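Local coordinates for protein uncharacterized tRNA/rRNA methyltransferase HI_0380 (Haemophilus influenzae, PDB 3ILK) that probably transfers a methyl group from S-adenosyl-L-methionine to RNA, as a member of the TrmH family of SPOUT methyltransferases, at residues V11-S16 with F113-I118; L38-S43 with V64-D69; L77-S82 with C128-N133. All coordinates share one frame; numbering follows the deposited sequence.

Contact 1 of 3, residues V11-S16 with F113-I118; sequences VLIETS and FGRERI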
loop_
_atom_site.group_PDB
_atom_site.type_symbol
_atom_site.label_atom_id
_atom_site.label_comp_id
_atom_site.label_asym_id
_atom_site.label_seq_id
_atom_site.Cartn_x
_atom_site.Cartn_y
_atom_site.Cartn_z
ATOM N N VAL A 11 12.926 -2.125 22.305
ATOM C CA VAL A 11 14.207 -2.045 23.010
ATOM C C VAL A 11 15.331 -1.740 22.029
ATOM O O VAL A 11 15.492 -2.426 21.051
ATOM C CB VAL A 11 14.538 -3.377 23.743
ATOM C CG1 VAL A 11 15.918 -3.230 24.497
ATOM C CG2 VAL A 11 13.309 -3.839 24.670
ATOM N N LEU A 12 16.141 -0.729 22.310
ATOM C CA LEU A 12 17.278 -0.424 21.480
ATOM C C LEU A 12 18.610 -0.713 22.225
ATOM O O LEU A 12 18.975 -0.021 23.241
ATOM C CB LEU A 12 17.241 1.060 21.070
ATOM C CG LEU A 12 15.939 1.684 20.557
ATOM C CD1 LEU A 12 16.177 3.189 20.138
ATOM C CD2 LEU A 12 15.315 0.900 19.391
ATOM N N ILE A 13 19.321 -1.725 21.709
ATOM C CA ILE A 13 20.616 -2.145 22.276
ATOM C C ILE A 13 21.761 -1.240 21.878
ATOM O O ILE A 13 22.143 -1.188 20.708
ATOM C CB ILE A 13 21.013 -3.545 21.845
ATOM C CG1 ILE A 13 19.833 -4.555 22.055
ATOM C CG2 ILE A 13 22.237 -4.025 22.621
ATOM C CD1 ILE A 13 19.312 -4.647 23.496
ATOM N N GLU A 14 22.351 -0.603 22.882
ATOM C CA GLU A 14 23.558 0.235 22.707
ATOM C C GLU A 14 23.464 1.109 21.512
ATOM O O GLU A 14 24.142 0.861 20.544
ATOM C CB GLU A 14 24.829 -0.613 22.615
ATOM C CG GLU A 14 24.980 -1.523 23.810
ATOM C CD GLU A 14 26.207 -2.404 23.716
ATOM O OE1 GLU A 14 27.176 -2.065 22.984
ATOM O OE2 GLU A 14 26.251 -3.400 24.427
ATOM N N THR A 15 22.650 2.151 21.574
ATOM C CA THR A 15 22.595 3.103 20.498
ATOM C C THR A 15 23.873 3.904 20.600
ATOM O O THR A 15 24.432 4.016 21.687
ATOM C CB THR A 15 21.410 4.084 20.690
ATOM O OG1 THR A 15 21.549 4.772 21.961
ATOM C CG2 THR A 15 20.088 3.345 20.614
ATOM N N SER A 16 24.307 4.450 19.467
ATOM C CA SER A 16 25.503 5.277 19.344
ATOM C C SER A 16 25.176 6.763 19.326
ATOM O O SER A 16 25.200 7.431 20.395
ATOM C CB SER A 16 26.267 4.919 18.063
ATOM O OG SER A 16 26.624 3.541 18.076
ATOM N N PHE A 113 16.015 -4.511 19.047
ATOM C CA PHE A 113 16.819 -4.059 17.920
ATOM C C PHE A 113 18.262 -4.092 18.343
ATOM O O PHE A 113 18.694 -3.327 19.250
ATOM C CB PHE A 113 16.352 -2.664 17.482
ATOM C CG PHE A 113 14.947 -2.658 16.901
ATOM C CD1 PHE A 113 13.818 -2.665 17.740
ATOM C CD2 PHE A 113 14.759 -2.662 15.522
ATOM C CE1 PHE A 113 12.526 -2.669 17.203
ATOM C CE2 PHE A 113 13.481 -2.687 14.981
ATOM C CZ PHE A 113 12.360 -2.702 15.824
ATOM N N GLY A 114 19.031 -4.980 17.691
ATOM C CA GLY A 114 20.408 -5.202 18.101
ATOM C C GLY A 114 21.199 -4.103 17.469
ATOM O O GLY A 114 20.669 -3.329 16.665
ATOM N N ARG A 115 22.465 -4.025 17.846
ATOM C CA ARG A 115 23.395 -3.074 17.289
ATOM C C ARG A 115 23.570 -3.198 15.768
ATOM O O ARG A 115 23.732 -4.302 15.226
ATOM C CB ARG A 115 24.743 -3.297 17.957
ATOM C CG ARG A 115 24.690 -3.265 19.479
ATOM C CD ARG A 115 25.699 -4.257 20.150
ATOM N NE ARG A 115 24.976 -5.499 20.469
ATOM C CZ ARG A 115 24.861 -6.041 21.684
ATOM N NH1 ARG A 115 24.165 -7.135 21.833
ATOM N NH2 ARG A 115 25.425 -5.489 22.750
ATOM N N GLU A 116 23.578 -2.042 15.093
ATOM C CA GLU A 116 23.847 -1.940 13.667
ATOM C C GLU A 116 25.175 -2.670 13.339
ATOM O O GLU A 116 26.167 -2.511 14.029
ATOM C CB GLU A 116 23.926 -0.447 13.303
ATOM C CG GLU A 116 23.302 -0.048 11.948
ATOM C CD GLU A 116 23.063 1.460 11.825
ATOM O OE1 GLU A 116 22.223 2.023 12.595
ATOM O OE2 GLU A 116 23.718 2.086 10.931
ATOM N N ARG A 117 25.141 -3.522 12.318
ATOM C CA ARG A 117 26.292 -4.306 11.826
ATOM C C ARG A 117 27.026 -5.159 12.883
ATOM O O ARG A 117 28.215 -5.505 12.711
ATOM C CB ARG A 117 27.300 -3.436 11.049
ATOM C CG ARG A 117 26.752 -2.785 9.775
ATOM C CD ARG A 117 27.617 -3.098 8.544
ATOM N NE ARG A 117 29.045 -2.827 8.719
ATOM C CZ ARG A 117 30.002 -3.442 8.025
ATOM N NH1 ARG A 117 29.680 -4.375 7.132
ATOM N NH2 ARG A 117 31.281 -3.145 8.227
ATOM N N ILE A 118 26.328 -5.526 13.955
ATOM C CA ILE A 118 26.889 -6.399 14.989
ATOM C C ILE A 118 25.801 -7.425 15.393
ATOM O O ILE A 118 26.051 -8.630 15.475
ATOM C CB ILE A 118 27.355 -5.579 16.232
ATOM C CG1 ILE A 118 28.483 -4.591 15.857
ATOM C CG2 ILE A 118 27.782 -6.526 17.363
ATOM C CD1 ILE A 118 28.755 -3.539 16.949
HETATM O O HOH W 1 20.595 -0.738 18.475
#
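In the middle of the parallel sheet of this probable SPOUT-family methyltransferase, the C-terminal ends of strands 8-13 and 109-113 run side by side and then part, Phe113 leading into Gly114, a residue that by similarity binds S-adenosyl-L-methionine. Phe113 is gripped by its backbone: its N donates to Val11 O at 2.9 Å and its O accepts Ile13 N at 3.0 Å, both bonds nearly straight. Leu12 and Phe113 send their side chains to the same face, where Leu12 CD2 comes within 4.2 Å of Phe113 CB; the ring itself packs on Leu145, Val149 and Val152 of helix 145-169. Past the strand ends the contact passes to Arg115. With Ile13 CG2 anti to the backbone N (chi1 -49° for CG1), this methyl sits over the centre of the guanidinium, 3.4 Å from Arg115 CZ. Glu14 reaches the same group with an extended chain, and its OE2 forms a salt bridge to Arg115 NH2 at 2.8 Å, although the hydrogen bond within it is weak and the carboxylate and guanidinium planes stand 86° apart. Glu124 pairs with Arg115 NH1, and Gly119 O accepts from NE. Covered on one face by Ile13 CG2 and placed between the carboxylates of Glu14 and Glu124, the guanidinium joins the loop after Gly114 to the residues at the end of strand 8-13.

Contact 2 of 3, residues L38-S43 with V64-D69; sequences LVSPKS and VVDSFD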
loop_
_atom_site.group_PDB
_atom_site.type_symbol
_atom_site.label_atom_id
_atom_site.label_comp_id
_atom_site.label_asym_id
_atom_site.label_seq_id
_atom_site.Cartn_x
_atom_site.Cartn_y
_atom_site.Cartn_z
ATOM N N LEU A 38 16.001 1.754 26.318
ATOM C CA LEU A 38 17.420 1.831 25.937
ATOM C C LEU A 38 18.333 0.964 26.839
ATOM O O LEU A 38 18.213 1.024 28.077
ATOM C CB LEU A 38 17.874 3.296 25.965
ATOM C CG LEU A 38 16.928 4.349 25.324
ATOM C CD1 LEU A 38 17.542 5.763 25.424
ATOM C CD2 LEU A 38 16.615 3.975 23.836
ATOM N N VAL A 39 19.176 0.122 26.211
ATOM C CA VAL A 39 20.227 -0.619 26.920
ATOM C C VAL A 39 21.526 0.101 26.689
ATOM O O VAL A 39 21.974 0.260 25.536
ATOM C CB VAL A 39 20.311 -2.075 26.500
ATOM C CG1 VAL A 39 21.353 -2.905 27.352
ATOM C CG2 VAL A 39 18.867 -2.783 26.595
ATOM N N SER A 40 22.131 0.595 27.771
ATOM C CA SER A 40 23.447 1.226 27.669
ATOM C C SER A 40 23.578 2.097 26.423
ATOM O O SER A 40 24.439 1.830 25.604
ATOM C CB SER A 40 24.565 0.184 27.587
ATOM O OG SER A 40 24.649 -0.485 28.808
ATOM N N PRO A 41 22.713 3.106 26.275
ATOM C CA PRO A 41 22.954 4.031 25.201
ATOM C C PRO A 41 24.281 4.691 25.471
ATOM O O PRO A 41 24.693 4.910 26.641
ATOM C CB PRO A 41 21.820 5.064 25.349
ATOM C CG PRO A 41 21.471 5.009 26.806
ATOM C CD PRO A 41 21.580 3.532 27.122
ATOM N N LYS A 42 24.962 5.018 24.394
ATOM C CA LYS A 42 26.257 5.678 24.523
ATOM C C LYS A 42 26.046 7.094 25.006
ATOM O O LYS A 42 26.862 7.680 25.746
ATOM C CB LYS A 42 26.913 5.658 23.156
ATOM C CG LYS A 42 28.267 6.334 23.076
ATOM C CD LYS A 42 28.852 6.052 21.699
ATOM C CE LYS A 42 30.330 6.438 21.661
ATOM N NZ LYS A 42 30.488 7.752 22.307
ATOM N N SER A 43 24.971 7.708 24.560
ATOM C CA SER A 43 24.726 9.065 25.007
ATOM C C SER A 43 23.293 9.470 24.717
ATOM O O SER A 43 22.728 9.081 23.699
ATOM C CB SER A 43 25.672 10.003 24.285
ATOM O OG SER A 43 24.938 10.740 23.352
ATOM N N VAL A 64 15.824 3.165 30.834
ATOM C CA VAL A 64 17.237 3.055 30.562
ATOM C C VAL A 64 17.855 2.077 31.522
ATOM O O VAL A 64 17.958 2.339 32.728
ATOM C CB VAL A 64 17.954 4.365 30.678
ATOM C CG1 VAL A 64 19.364 4.173 30.141
ATOM C CG2 VAL A 64 17.230 5.407 29.879
ATOM N N VAL A 65 18.296 0.955 30.958
ATOM C CA VAL A 65 18.859 -0.130 31.756
ATOM C C VAL A 65 20.226 -0.540 31.190
ATOM O O VAL A 65 20.615 -0.141 30.066
ATOM C CB VAL A 65 17.888 -1.377 31.860
ATOM C CG1 VAL A 65 16.521 -0.968 32.503
ATOM C CG2 VAL A 65 17.661 -2.086 30.471
ATOM N N ASP A 66 20.911 -1.355 31.987
ATOM C CA ASP A 66 22.258 -1.809 31.739
ATOM C C ASP A 66 22.321 -3.244 31.192
ATOM O O ASP A 66 23.389 -3.711 30.881
ATOM C CB ASP A 66 23.034 -1.768 33.076
ATOM C CG ASP A 66 24.486 -1.527 32.875
ATOM O OD1 ASP A 66 24.836 -1.068 31.761
ATOM O OD2 ASP A 66 25.284 -1.750 33.825
ATOM N N SER A 67 21.188 -3.952 31.098
ATOM C CA SER A 67 21.235 -5.357 30.722
ATOM C C SER A 67 19.993 -5.751 29.890
ATOM O O SER A 67 18.921 -5.081 29.937
ATOM C CB SER A 67 21.310 -6.237 31.983
ATOM O OG SER A 67 20.008 -6.586 32.476
ATOM N N PHE A 68 20.150 -6.858 29.161
ATOM C CA PHE A 68 19.197 -7.276 28.178
ATOM C C PHE A 68 18.072 -7.848 29.043
ATOM O O PHE A 68 16.921 -7.584 28.795
ATOM C CB PHE A 68 19.860 -8.338 27.249
ATOM C CG PHE A 68 18.910 -9.034 26.331
ATOM C CD1 PHE A 68 18.092 -10.082 26.808
ATOM C CD2 PHE A 68 18.807 -8.655 24.997
ATOM C CE1 PHE A 68 17.216 -10.713 25.988
ATOM C CE2 PHE A 68 17.909 -9.305 24.116
ATOM C CZ PHE A 68 17.084 -10.335 24.634
ATOM N N ASP A 69 18.450 -8.600 30.085
ATOM C CA ASP A 69 17.491 -9.162 31.041
ATOM C C ASP A 69 16.559 -8.119 31.649
ATOM O O ASP A 69 15.335 -8.312 31.672
ATOM C CB ASP A 69 18.229 -9.958 32.144
ATOM C CG ASP A 69 18.681 -11.315 31.649
ATOM O OD1 ASP A 69 18.498 -11.588 30.450
ATOM O OD2 ASP A 69 19.224 -12.111 32.435
HETATM O O HOH W 2 25.204 -3.099 28.685
#
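Val39 has CG1 anti to the backbone N (chi1 -175°), which leaves CG2 beside that N; Val65, with CG1 beside its N (chi1 -59°), puts CG2 in the crowded position between N and carbonyl carbon. The two CG2 methyls consequently face each other at 4.1 Å, Val39 CG2 against Val65 CG2, on the face of the sheet that Ala71 of helix 68-71 covers. Val39 CG1 takes the other direction and lies 3.9 Å from Ser67 N, under the turn that leads into this helix. Across the sheet, on the face of Leu38 and Val64, the proline ring rests on the outermost strand, Pro41 CD meeting Val64 CG1 at 3.8 Å, while Ile21 of helix 18-31 packs against Leu38 and Pro41. The strands 35-39 and 63-65 are parallel neighbours at the margin of the sheet within this chain. Val65 N donates to Leu38 O at 2.9 Å, and Val65 O receives Ser40 N at 2.8 Å; Val39 CA adds a CA-H...O contact to the same Val65 O. Beyond the strands Ser40 OG approaches Asp66 OD1 at 3.0 Å, and a water hydrogen-bonds to Ser40 OG and donates to Asp66 O. Ser67 stands at the N-cap of helix 68-71, its OG capping a backbone N of the first turn and also bonded to Glu70 OE2. The join thus changes character along its length: apolar methyls and backbone bonds hold the strands, whereas past the end of strand 35-39 the segments meet through Pro41 packed on Val64 and a water shared by Ser40 OG and Asp66 O.

Contact 3 of 3, residues L77-S82 with C128-N133; sequences LVIGTS and CHYHLN. With EDO (1,2-ethanediol), chain C.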
loop_
_atom_site.group_PDB
_atom_site.type_symbol
_atom_site.label_atom_id
_atom_site.label_comp_id
_atom_site.label_asym_id
_atom_site.label_seq_id
_atom_site.Cartn_x
_atom_site.Cartn_y
_atom_site.Cartn_z
ATOM N N LEU A 77 6.913 -12.594 25.501
ATOM C CA LEU A 77 7.246 -12.849 24.091
ATOM C C LEU A 77 8.320 -11.848 23.728
ATOM O O LEU A 77 8.093 -10.688 23.843
ATOM C CB LEU A 77 6.081 -12.629 23.131
ATOM C CG LEU A 77 6.273 -12.774 21.582
ATOM C CD1 LEU A 77 6.887 -14.122 21.137
ATOM C CD2 LEU A 77 4.936 -12.537 20.762
ATOM N N VAL A 78 9.454 -12.357 23.286
ATOM C CA VAL A 78 10.619 -11.585 22.984
ATOM C C VAL A 78 10.999 -11.834 21.520
ATOM O O VAL A 78 11.143 -12.981 21.117
ATOM C CB VAL A 78 11.746 -12.013 23.895
ATOM C CG1 VAL A 78 13.057 -11.180 23.598
ATOM C CG2 VAL A 78 11.311 -11.834 25.371
ATOM N N ILE A 79 11.155 -10.751 20.740
ATOM C CA ILE A 79 11.469 -10.866 19.346
ATOM C C ILE A 79 12.734 -10.077 19.205
ATOM O O ILE A 79 12.744 -8.867 19.582
ATOM C CB ILE A 79 10.444 -10.188 18.430
ATOM C CG1 ILE A 79 9.020 -10.811 18.597
ATOM C CG2 ILE A 79 10.815 -10.382 16.938
ATOM C CD1 ILE A 79 9.083 -12.254 18.553
ATOM N N GLY A 80 13.789 -10.707 18.683
ATOM C CA GLY A 80 15.053 -9.903 18.371
ATOM C C GLY A 80 15.272 -9.783 16.868
ATOM O O GLY A 80 15.024 -10.723 16.105
ATOM N N THR A 81 15.717 -8.630 16.391
ATOM C CA THR A 81 15.966 -8.511 14.973
ATOM C C THR A 81 17.295 -9.238 14.729
ATOM O O THR A 81 18.172 -9.320 15.622
ATOM C CB THR A 81 16.152 -7.043 14.490
ATOM O OG1 THR A 81 17.183 -6.470 15.262
ATOM C CG2 THR A 81 14.875 -6.198 14.666
ATOM N N SER A 82 17.424 -9.791 13.533
ATOM C CA SER A 82 18.662 -10.418 13.124
ATOM C C SER A 82 18.822 -10.580 11.627
ATOM O O SER A 82 17.834 -10.653 10.882
ATOM C CB SER A 82 18.870 -11.749 13.817
ATOM O OG SER A 82 18.170 -12.791 13.211
ATOM N N CYS A 128 15.628 -14.801 22.686
ATOM C CA CYS A 128 14.486 -14.452 21.847
ATOM C C CYS A 128 13.681 -15.670 21.397
ATOM O O CYS A 128 14.267 -16.659 20.988
ATOM C CB CYS A 128 14.942 -13.763 20.611
ATOM S SG CYS A 128 15.854 -12.271 21.034
ATOM N N HIS A 129 12.352 -15.535 21.326
ATOM C CA HIS A 129 11.505 -16.699 20.926
ATOM C C HIS A 129 11.545 -16.736 19.394
ATOM O O HIS A 129 11.576 -17.804 18.807
ATOM C CB HIS A 129 10.089 -16.513 21.445
ATOM C CG HIS A 129 10.022 -16.478 22.942
ATOM N ND1 HIS A 129 9.873 -17.622 23.713
ATOM C CD2 HIS A 129 10.159 -15.451 23.814
ATOM C CE1 HIS A 129 9.903 -17.294 24.994
ATOM N NE2 HIS A 129 10.076 -15.986 25.082
ATOM N N TYR A 130 11.636 -15.556 18.759
ATOM C CA TYR A 130 11.671 -15.529 17.298
ATOM C C TYR A 130 12.683 -14.496 16.880
ATOM O O TYR A 130 13.072 -13.613 17.690
ATOM C CB TYR A 130 10.278 -15.308 16.592
ATOM C CG TYR A 130 9.226 -16.358 16.951
ATOM C CD1 TYR A 130 8.365 -16.136 18.024
ATOM C CD2 TYR A 130 9.099 -17.565 16.225
ATOM C CE1 TYR A 130 7.408 -17.076 18.389
ATOM C CE2 TYR A 130 8.138 -18.536 16.585
ATOM C CZ TYR A 130 7.301 -18.274 17.665
ATOM O OH TYR A 130 6.343 -19.171 18.043
ATOM N N HIS A 131 13.180 -14.654 15.658
ATOM C CA HIS A 131 14.231 -13.751 15.166
ATOM C C HIS A 131 13.734 -13.101 13.923
ATOM O O HIS A 131 13.339 -13.794 12.975
ATOM C CB HIS A 131 15.516 -14.505 14.941
ATOM C CG HIS A 131 15.974 -15.229 16.175
ATOM N ND1 HIS A 131 15.608 -16.530 16.453
ATOM C CD2 HIS A 131 16.655 -14.800 17.251
ATOM C CE1 HIS A 131 16.096 -16.883 17.624
ATOM N NE2 HIS A 131 16.738 -15.851 18.129
ATOM N N LEU A 132 13.773 -11.759 13.929
ATOM C CA LEU A 132 13.065 -10.958 12.944
ATOM C C LEU A 132 14.014 -10.452 11.883
ATOM O O LEU A 132 14.951 -9.718 12.180
ATOM C CB LEU A 132 12.314 -9.817 13.638
ATOM C CG LEU A 132 11.571 -8.816 12.715
ATOM C CD1 LEU A 132 10.551 -9.573 11.915
ATOM C CD2 LEU A 132 10.885 -7.691 13.544
ATOM N N ASN A 133 13.794 -10.881 10.641
ATOM C CA ASN A 133 14.674 -10.423 9.586
ATOM C C ASN A 133 13.848 -9.649 8.590
ATOM O O ASN A 133 12.762 -10.107 8.178
ATOM C CB ASN A 133 15.384 -11.602 8.890
ATOM C CG ASN A 133 16.225 -11.143 7.716
ATOM O OD1 ASN A 133 15.835 -11.302 6.561
ATOM N ND2 ASN A 133 17.349 -10.522 8.008
HETATM C C1 EDO C . 18.612 -3.076 14.422
HETATM O O1 EDO C . 17.814 -3.781 13.451
HETATM C C2 EDO C . 19.746 -2.283 13.738
HETATM O O2 EDO C . 19.550 -2.240 12.314
#
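Leu77 lays CD1 in the plane of the Tyr130 ring, at its edge, 4.0 Å from Tyr130 CD1, and the same methyl also reaches His129 CB. Next to it Ile79 spreads over two partners: CD1 lies 3.8 Å from Tyr130 CB, and CG2, anti to the backbone N, packs on Leu132 CB at 3.7 Å. Cys98 of helix 95-104 touches both Ile79 and Leu132 on this face, and Lys101 makes a cation-pi contact with the Tyr130 ring. Across the sheet Val78 CG1 meets Cys128 SG, and this sulphur lies against Gly80, 3.5 Å from Gly80 N and close to its CA. His131 points to that face too, its ring orientation held by hydrogen bonds at both nitrogens, ND1 with Thr91 OG1 and NE2 with Leu125 O.

Strands 77-81 and 130-132 are parallel neighbours, their short axes 36° apart. Their C-terminal ends, with that of strand 109-113, lie where SPOUT enzymes bind the cofactor, consistent with the assignment of Thr81, Ser82 and Gly114, by similarity, to the S-adenosyl-L-methionine site. Val78 O accepts His129 N, Tyr130 O accepts Gly80 N, Gly80 O takes Leu132 N at 2.7 Å, and Leu132 O receives Ser82 N at 2.8 Å from above the carbonyl plane. Beyond the last bridge the Asn133 amide takes over: chi1 176° sets CG anti to the backbone N, and chi2 -103° turns the amide so that ND2 donates to Ser82 O at 2.9 Å, in the carbonyl plane and on a lone pair. A 1,2-ethanediol, probably from the crystallisation liquor, bonds weakly through O1 to Thr81 OG1, which also has weak bonds to Gly114 N and Val112 O.

Overall arrangement
All three contacts lie in one parallel sheet, ordered 63-65, 35-39, 8-13, 109-113, 77-81, 130-132 and 92-93. Contact 2 joins the first two strands, contact 1 the third and fourth, and contact 3 the fifth and sixth. The centre of contact 1 lies about 10 Å from that of contact 2 and about 14 Å from that of contact 3; the centres of contacts 2 and 3 are about 18 Å apart. Along the chain contact 2 falls between the segments of contact 1, whose segments alternate with those of contact 3. Glu14 N probably bonds to Val39 O, linking contacts 1 and 2, while Gly114 and Thr81 bring contacts 1 and 3 together at the putative cofactor site.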